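Local coordinates for protein maquette-3 (Escherichia coli, PDB 6Z0C) that is an artificial, computationally designed four-helix bundle, probably made to explore how charged networks can be buried in a hydrophobic core, at residues Val129-Leu143 and Leu159-Leu173. Residues are numbered along the deposited sequence; the frame is centred on the assembly and turned at random.
Sequences VAKQLEDEEKFIELL and LKGKLQVIKQQRELL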
loop_
_atom_site.group_PDB
_atom_site.type_symbol
_atom_site.label_atom_id
_atom_site.label_comp_id
_atom_site.label_asym_id
_atom_site.label_seq_id
_atom_site.Cartn_x
_atom_site.Cartn_y
_atom_site.Cartn_z
ATOM N N VAL A 129 -5.773 -0.902 -3.481
ATOM C CA VAL A 129 -4.741 -1.347 -4.466
ATOM C C VAL A 129 -5.312 -2.490 -5.322
ATOM O O VAL A 129 -5.105 -2.465 -6.557
ATOM C CB VAL A 129 -3.420 -1.751 -3.782
ATOM C CG1 VAL A 129 -2.425 -2.320 -4.784
ATOM C CG2 VAL A 129 -2.797 -0.587 -3.023
ATOM N N ALA A 130 -5.986 -3.462 -4.699
ATOM C CA ALA A 130 -6.621 -4.615 -5.384
ATOM C C ALA A 130 -7.623 -4.109 -6.431
ATOM O O ALA A 130 -7.632 -4.641 -7.552
ATOM C CB ALA A 130 -7.289 -5.519 -4.377
ATOM N N LYS A 131 -8.439 -3.114 -6.069
ATOM C CA LYS A 131 -9.469 -2.514 -6.954
ATOM C C LYS A 131 -8.780 -1.798 -8.121
ATOM O O LYS A 131 -9.196 -2.015 -9.273
ATOM C CB LYS A 131 -10.384 -1.582 -6.154
ATOM C CG LYS A 131 -11.468 -0.871 -6.958
ATOM C CD LYS A 131 -12.141 -1.737 -8.009
ATOM C CE LYS A 131 -13.492 -1.215 -8.453
ATOM N NZ LYS A 131 -13.389 0.123 -9.083
ATOM N N GLN A 132 -7.752 -0.989 -7.851
ATOM C CA GLN A 132 -7.024 -0.251 -8.919
ATOM C C GLN A 132 -6.399 -1.271 -9.882
ATOM O O GLN A 132 -6.477 -1.058 -11.098
ATOM C CB GLN A 132 -5.990 0.709 -8.328
ATOM C CG GLN A 132 -5.364 1.613 -9.381
ATOM C CD GLN A 132 -4.599 2.778 -8.800
ATOM O OE1 GLN A 132 -3.386 2.897 -8.968
ATOM N NE2 GLN A 132 -5.309 3.661 -8.120
ATOM N N LEU A 133 -5.838 -2.358 -9.350
ATOM C CA LEU A 133 -5.215 -3.456 -10.136
ATOM C C LEU A 133 -6.261 -4.088 -11.065
ATOM O O LEU A 133 -5.948 -4.291 -12.254
ATOM C CB LEU A 133 -4.626 -4.473 -9.155
ATOM C CG LEU A 133 -3.903 -5.670 -9.765
ATOM C CD1 LEU A 133 -2.796 -5.229 -10.708
ATOM C CD2 LEU A 133 -3.341 -6.550 -8.661
ATOM N N GLU A 134 -7.464 -4.362 -10.556
ATOM C CA GLU A 134 -8.587 -4.926 -11.355
ATOM C C GLU A 134 -8.908 -3.983 -12.520
ATOM O O GLU A 134 -9.046 -4.475 -13.651
ATOM C CB GLU A 134 -9.827 -5.149 -10.492
ATOM C CG GLU A 134 -9.745 -6.406 -9.653
ATOM C CD GLU A 134 -10.990 -6.673 -8.829
ATOM O OE1 GLU A 134 -12.089 -6.704 -9.423
ATOM O OE2 GLU A 134 -10.860 -6.832 -7.602
ATOM N N ASP A 135 -9.020 -2.681 -12.247
ATOM C CA ASP A 135 -9.355 -1.643 -13.259
ATOM C C ASP A 135 -8.244 -1.573 -14.322
ATOM O O ASP A 135 -8.581 -1.391 -15.514
ATOM C CB ASP A 135 -9.619 -0.291 -12.587
ATOM C CG ASP A 135 -10.916 -0.247 -11.793
ATOM O OD1 ASP A 135 -11.764 -1.143 -11.984
ATOM O OD2 ASP A 135 -11.071 0.680 -10.988
ATOM N N GLU A 136 -6.975 -1.722 -13.925
ATOM C CA GLU A 136 -5.823 -1.724 -14.868
ATOM C C GLU A 136 -5.935 -2.948 -15.784
ATOM O O GLU A 136 -5.784 -2.784 -17.004
ATOM C CB GLU A 136 -4.479 -1.723 -14.136
ATOM C CG GLU A 136 -4.236 -0.481 -13.299
ATOM C CD GLU A 136 -3.883 0.794 -14.048
ATOM O OE1 GLU A 136 -3.323 1.702 -13.406
ATOM O OE2 GLU A 136 -4.177 0.890 -15.257
ATOM N N GLU A 137 -6.208 -4.126 -15.214
ATOM C CA GLU A 137 -6.368 -5.398 -15.968
ATOM C C GLU A 137 -7.517 -5.271 -16.974
ATOM O O GLU A 137 -7.365 -5.775 -18.103
ATOM C CB GLU A 137 -6.620 -6.565 -15.015
ATOM C CG GLU A 137 -5.391 -6.955 -14.225
ATOM C CD GLU A 137 -5.602 -8.099 -13.254
ATOM O OE1 GLU A 137 -4.680 -8.916 -13.117
ATOM O OE2 GLU A 137 -6.678 -8.162 -12.632
ATOM N N LYS A 138 -8.626 -4.640 -16.578
ATOM C CA LYS A 138 -9.812 -4.441 -17.453
ATOM C C LYS A 138 -9.437 -3.528 -18.621
ATOM O O LYS A 138 -9.827 -3.831 -19.762
ATOM C CB LYS A 138 -10.984 -3.834 -16.682
ATOM C CG LYS A 138 -11.709 -4.794 -15.755
ATOM C CD LYS A 138 -12.871 -4.148 -15.047
ATOM C CE LYS A 138 -13.579 -5.093 -14.103
ATOM N NZ LYS A 138 -14.416 -4.353 -13.132
ATOM N N PHE A 139 -8.709 -2.442 -18.357
ATOM C CA PHE A 139 -8.343 -1.487 -19.429
ATOM C C PHE A 139 -7.427 -2.187 -20.439
ATOM O O PHE A 139 -7.609 -1.967 -21.648
ATOM C CB PHE A 139 -7.695 -0.205 -18.905
ATOM C CG PHE A 139 -7.352 0.705 -20.052
ATOM C CD1 PHE A 139 -8.359 1.224 -20.852
ATOM C CD2 PHE A 139 -6.035 0.949 -20.407
ATOM C CE1 PHE A 139 -8.058 2.018 -21.947
ATOM C CE2 PHE A 139 -5.737 1.749 -21.500
ATOM C CZ PHE A 139 -6.747 2.277 -22.270
ATOM N N ILE A 140 -6.477 -2.993 -19.963
ATOM C CA ILE A 140 -5.529 -3.752 -20.833
ATOM C C ILE A 140 -6.328 -4.660 -21.775
ATOM O O ILE A 140 -6.003 -4.689 -22.978
ATOM C CB ILE A 140 -4.506 -4.531 -19.988
ATOM C CG1 ILE A 140 -3.396 -3.589 -19.515
ATOM C CG2 ILE A 140 -3.962 -5.738 -20.741
ATOM C CD1 ILE A 140 -2.219 -4.283 -18.898
ATOM N N GLU A 141 -7.334 -5.369 -21.256
ATOM C CA GLU A 141 -8.169 -6.297 -22.069
ATOM C C GLU A 141 -8.897 -5.475 -23.145
ATOM O O GLU A 141 -8.981 -5.940 -24.293
ATOM C CB GLU A 141 -9.076 -7.119 -21.149
ATOM C CG GLU A 141 -8.285 -8.096 -20.285
ATOM C CD GLU A 141 -8.976 -8.674 -19.059
ATOM O OE1 GLU A 141 -10.196 -8.463 -18.896
ATOM O OE2 GLU A 141 -8.282 -9.343 -18.262
ATOM N N LEU A 142 -9.333 -4.261 -22.803
ATOM C CA LEU A 142 -10.016 -3.328 -23.737
ATOM C C LEU A 142 -9.010 -2.778 -24.759
ATOM O O LEU A 142 -9.335 -2.747 -25.964
ATOM C CB LEU A 142 -10.647 -2.208 -22.906
ATOM C CG LEU A 142 -11.764 -1.414 -23.572
ATOM C CD1 LEU A 142 -12.826 -2.331 -24.159
ATOM C CD2 LEU A 142 -12.385 -0.461 -22.567
ATOM N N LEU A 143 -7.833 -2.358 -24.288
ATOM C CA LEU A 143 -6.759 -1.748 -25.118
ATOM C C LEU A 143 -6.280 -2.755 -26.172
ATOM O O LEU A 143 -6.028 -2.337 -27.312
ATOM C CB LEU A 143 -5.615 -1.317 -24.196
ATOM C CG LEU A 143 -4.391 -0.718 -24.885
ATOM C CD1 LEU A 143 -4.779 0.423 -25.819
ATOM C CD2 LEU A 143 -3.386 -0.240 -23.853
ATOM N N LEU A 159 0.328 0.145 -24.056
ATOM C CA LEU A 159 0.120 -1.224 -23.514
ATOM C C LEU A 159 1.359 -1.647 -22.718
ATOM O O LEU A 159 1.185 -2.142 -21.598
ATOM C CB LEU A 159 -0.171 -2.192 -24.665
ATOM C CG LEU A 159 -0.322 -3.661 -24.269
ATOM C CD1 LEU A 159 -1.403 -3.838 -23.215
ATOM C CD2 LEU A 159 -0.627 -4.516 -25.485
ATOM N N LYS A 160 2.560 -1.448 -23.270
ATOM C CA LYS A 160 3.846 -1.781 -22.596
ATOM C C LYS A 160 3.903 -1.072 -21.239
ATOM O O LYS A 160 4.262 -1.731 -20.240
ATOM C CB LYS A 160 5.048 -1.368 -23.449
ATOM C CG LYS A 160 5.378 -2.287 -24.616
ATOM C CD LYS A 160 6.673 -1.897 -25.301
ATOM C CE LYS A 160 6.961 -2.701 -26.552
ATOM N NZ LYS A 160 8.257 -2.319 -27.159
ATOM N N GLY A 161 3.565 0.221 -21.215
ATOM C CA GLY A 161 3.508 1.034 -19.988
ATOM C C GLY A 161 2.549 0.435 -18.974
ATOM O O GLY A 161 2.942 0.291 -17.797
ATOM N N LYS A 162 1.337 0.083 -19.415
ATOM C CA LYS A 162 0.259 -0.446 -18.539
ATOM C C LYS A 162 0.695 -1.789 -17.946
ATOM O O LYS A 162 0.410 -2.019 -16.762
ATOM C CB LYS A 162 -1.065 -0.565 -19.298
ATOM C CG LYS A 162 -1.805 0.749 -19.505
ATOM C CD LYS A 162 -2.088 1.472 -18.213
ATOM C CE LYS A 162 -3.238 2.450 -18.309
ATOM N NZ LYS A 162 -3.467 3.122 -17.011
ATOM N N LEU A 163 1.378 -2.629 -18.729
ATOM C CA LEU A 163 1.898 -3.939 -18.255
ATOM C C LEU A 163 2.936 -3.724 -17.141
ATOM O O LEU A 163 2.927 -4.515 -16.171
ATOM C CB LEU A 163 2.469 -4.718 -19.444
ATOM C CG LEU A 163 1.427 -5.243 -20.432
ATOM C CD1 LEU A 163 2.089 -5.782 -21.688
ATOM C CD2 LEU A 163 0.554 -6.314 -19.793
ATOM N N GLN A 164 3.775 -2.688 -17.247
ATOM C CA GLN A 164 4.782 -2.337 -16.205
ATOM C C GLN A 164 4.060 -1.820 -14.953
ATOM O O GLN A 164 4.481 -2.197 -13.841
ATOM C CB GLN A 164 5.795 -1.310 -16.724
ATOM C CG GLN A 164 6.686 -0.721 -15.637
ATOM C CD GLN A 164 7.501 -1.761 -14.903
ATOM O OE1 GLN A 164 7.857 -2.801 -15.449
ATOM N NE2 GLN A 164 7.815 -1.476 -13.649
ATOM N N VAL A 165 3.031 -0.985 -15.125
ATOM C CA VAL A 165 2.198 -0.444 -14.006
ATOM C C VAL A 165 1.637 -1.619 -13.199
ATOM O O VAL A 165 1.700 -1.572 -11.957
ATOM C CB VAL A 165 1.067 0.472 -14.510
ATOM C CG1 VAL A 165 -0.050 0.620 -13.484
ATOM C CG2 VAL A 165 1.594 1.839 -14.904
ATOM N N ILE A 166 1.099 -2.632 -13.879
ATOM C CA ILE A 166 0.438 -3.791 -13.211
ATOM C C ILE A 166 1.481 -4.561 -12.392
ATOM O O ILE A 166 1.153 -4.931 -11.254
ATOM C CB ILE A 166 -0.320 -4.666 -14.228
ATOM C CG1 ILE A 166 -1.687 -4.049 -14.527
ATOM C CG2 ILE A 166 -0.439 -6.102 -13.741
ATOM C CD1 ILE A 166 -2.379 -4.640 -15.720
ATOM N N LYS A 167 2.689 -4.767 -12.927
ATOM C CA LYS A 167 3.801 -5.442 -12.199
ATOM C C LYS A 167 4.051 -4.722 -10.870
ATOM O O LYS A 167 4.188 -5.415 -9.841
ATOM C CB LYS A 167 5.102 -5.452 -13.007
ATOM C CG LYS A 167 5.193 -6.502 -14.103
ATOM C CD LYS A 167 6.568 -6.570 -14.738
ATOM C CE LYS A 167 6.683 -7.614 -15.829
ATOM N NZ LYS A 167 6.039 -7.162 -17.081
ATOM N N GLN A 168 4.119 -3.387 -10.901
ATOM C CA GLN A 168 4.403 -2.538 -9.712
ATOM C C GLN A 168 3.232 -2.597 -8.722
ATOM O O GLN A 168 3.499 -2.611 -7.507
ATOM C CB GLN A 168 4.699 -1.103 -10.143
ATOM C CG GLN A 168 6.000 -0.975 -10.923
ATOM C CD GLN A 168 6.289 0.443 -11.352
ATOM O OE1 GLN A 168 6.712 0.696 -12.475
ATOM N NE2 GLN A 168 6.055 1.390 -10.459
ATOM N N GLN A 169 1.985 -2.628 -9.199
ATOM C CA GLN A 169 0.797 -2.701 -8.300
ATOM C C GLN A 169 0.761 -4.063 -7.593
ATOM O O GLN A 169 0.402 -4.089 -6.414
ATOM C CB GLN A 169 -0.492 -2.386 -9.058
ATOM C CG GLN A 169 -0.755 -0.889 -9.160
ATOM C CD GLN A 169 -1.768 -0.551 -10.224
ATOM O OE1 GLN A 169 -2.139 -1.392 -11.038
ATOM N NE2 GLN A 169 -2.223 0.689 -10.223
ATOM N N ARG A 170 1.148 -5.151 -8.263
ATOM C CA ARG A 170 1.252 -6.494 -7.623
ATOM C C ARG A 170 2.376 -6.486 -6.585
ATOM O O ARG A 170 2.232 -7.149 -5.545
ATOM C CB ARG A 170 1.528 -7.582 -8.660
ATOM C CG ARG A 170 0.378 -7.794 -9.625
ATOM C CD ARG A 170 0.430 -9.175 -10.233
ATOM N NE ARG A 170 -0.414 -9.232 -11.408
ATOM C CZ ARG A 170 -1.740 -9.330 -11.393
ATOM N NH1 ARG A 170 -2.405 -9.390 -10.250
ATOM N NH2 ARG A 170 -2.396 -9.376 -12.540
ATOM N N GLU A 171 3.471 -5.787 -6.881
ATOM C CA GLU A 171 4.615 -5.620 -5.948
ATOM C C GLU A 171 4.109 -4.883 -4.700
ATOM O O GLU A 171 4.440 -5.314 -3.583
ATOM C CB GLU A 171 5.759 -4.886 -6.653
ATOM C CG GLU A 171 7.134 -5.371 -6.243
ATOM C CD GLU A 171 7.396 -6.843 -6.518
ATOM O OE1 GLU A 171 7.463 -7.226 -7.705
ATOM O OE2 GLU A 171 7.519 -7.604 -5.542
ATOM N N LEU A 172 3.298 -3.841 -4.891
ATOM C CA LEU A 172 2.724 -3.023 -3.790
ATOM C C LEU A 172 1.771 -3.887 -2.951
ATOM O O LEU A 172 1.869 -3.823 -1.715
ATOM C CB LEU A 172 2.016 -1.803 -4.386
ATOM C CG LEU A 172 1.361 -0.849 -3.389
ATOM C CD1 LEU A 172 2.355 -0.379 -2.337
ATOM C CD2 LEU A 172 0.748 0.338 -4.112
ATOM N N LEU A 173 0.903 -4.683 -3.589
ATOM C CA LEU A 173 0.006 -5.633 -2.868
ATOM C C LEU A 173 0.845 -6.538 -1.958
ATOM O O LEU A 173 0.453 -6.717 -0.795
ATOM C CB LEU A 173 -0.815 -6.472 -3.855
ATOM C CG LEU A 173 -2.192 -5.927 -4.224
ATOM C CD1 LEU A 173 -2.930 -6.910 -5.124
ATOM C CD2 LEU A 173 -3.026 -5.624 -2.986
#
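E136 and K162 meet where segments 129-143 and 159-173 run antiparallel, the segment axes 9.8 Å apart at closest and 160° between directions. E136 OE2 accepts a hydrogen bond from K162 NZ (2.9 Å) on its syn side, a salt bridge between side chains that cross nearly at right angles. Both bend at chi2 (-75° in E136, -56° in K162), which turns their charged ends toward the bundle interior. The lysine's methylenes serve the core: CB lies 3.8 Å from I140 CG1, and CE lies obliquely beside the F139 ring. E136 is itself a knob among K162, V165, I166 and Q169, its CB resting on I166 CG1 at 3.7 Å.

Leucine and isoleucine suit the flanking layers, where branched ends fill holes. L133 sits among I166, Q169, R170 and L173, with CD2 3.6 Å from L173 CD1, while I140 fits between L159, K162, L163 and I166. At the solvent-facing margin, long R170 reaches back to E137 in a second salt bridge, with L133 CD1 over one guanidinium face; R170 NH2 to E137 OE1, 2.4 Å, is doubtfully short.

Q132 OE1 is 2.8 Å from Q169 NE2, but buried Q169 OE1 has no partner in the model. Farther out, K35 of helix 4-48 pairs with E136 OE1 and E65 of helix 52-99 with K162 NZ. The buried charges thus alternate across all four helices, which probably offsets their desolvation cost.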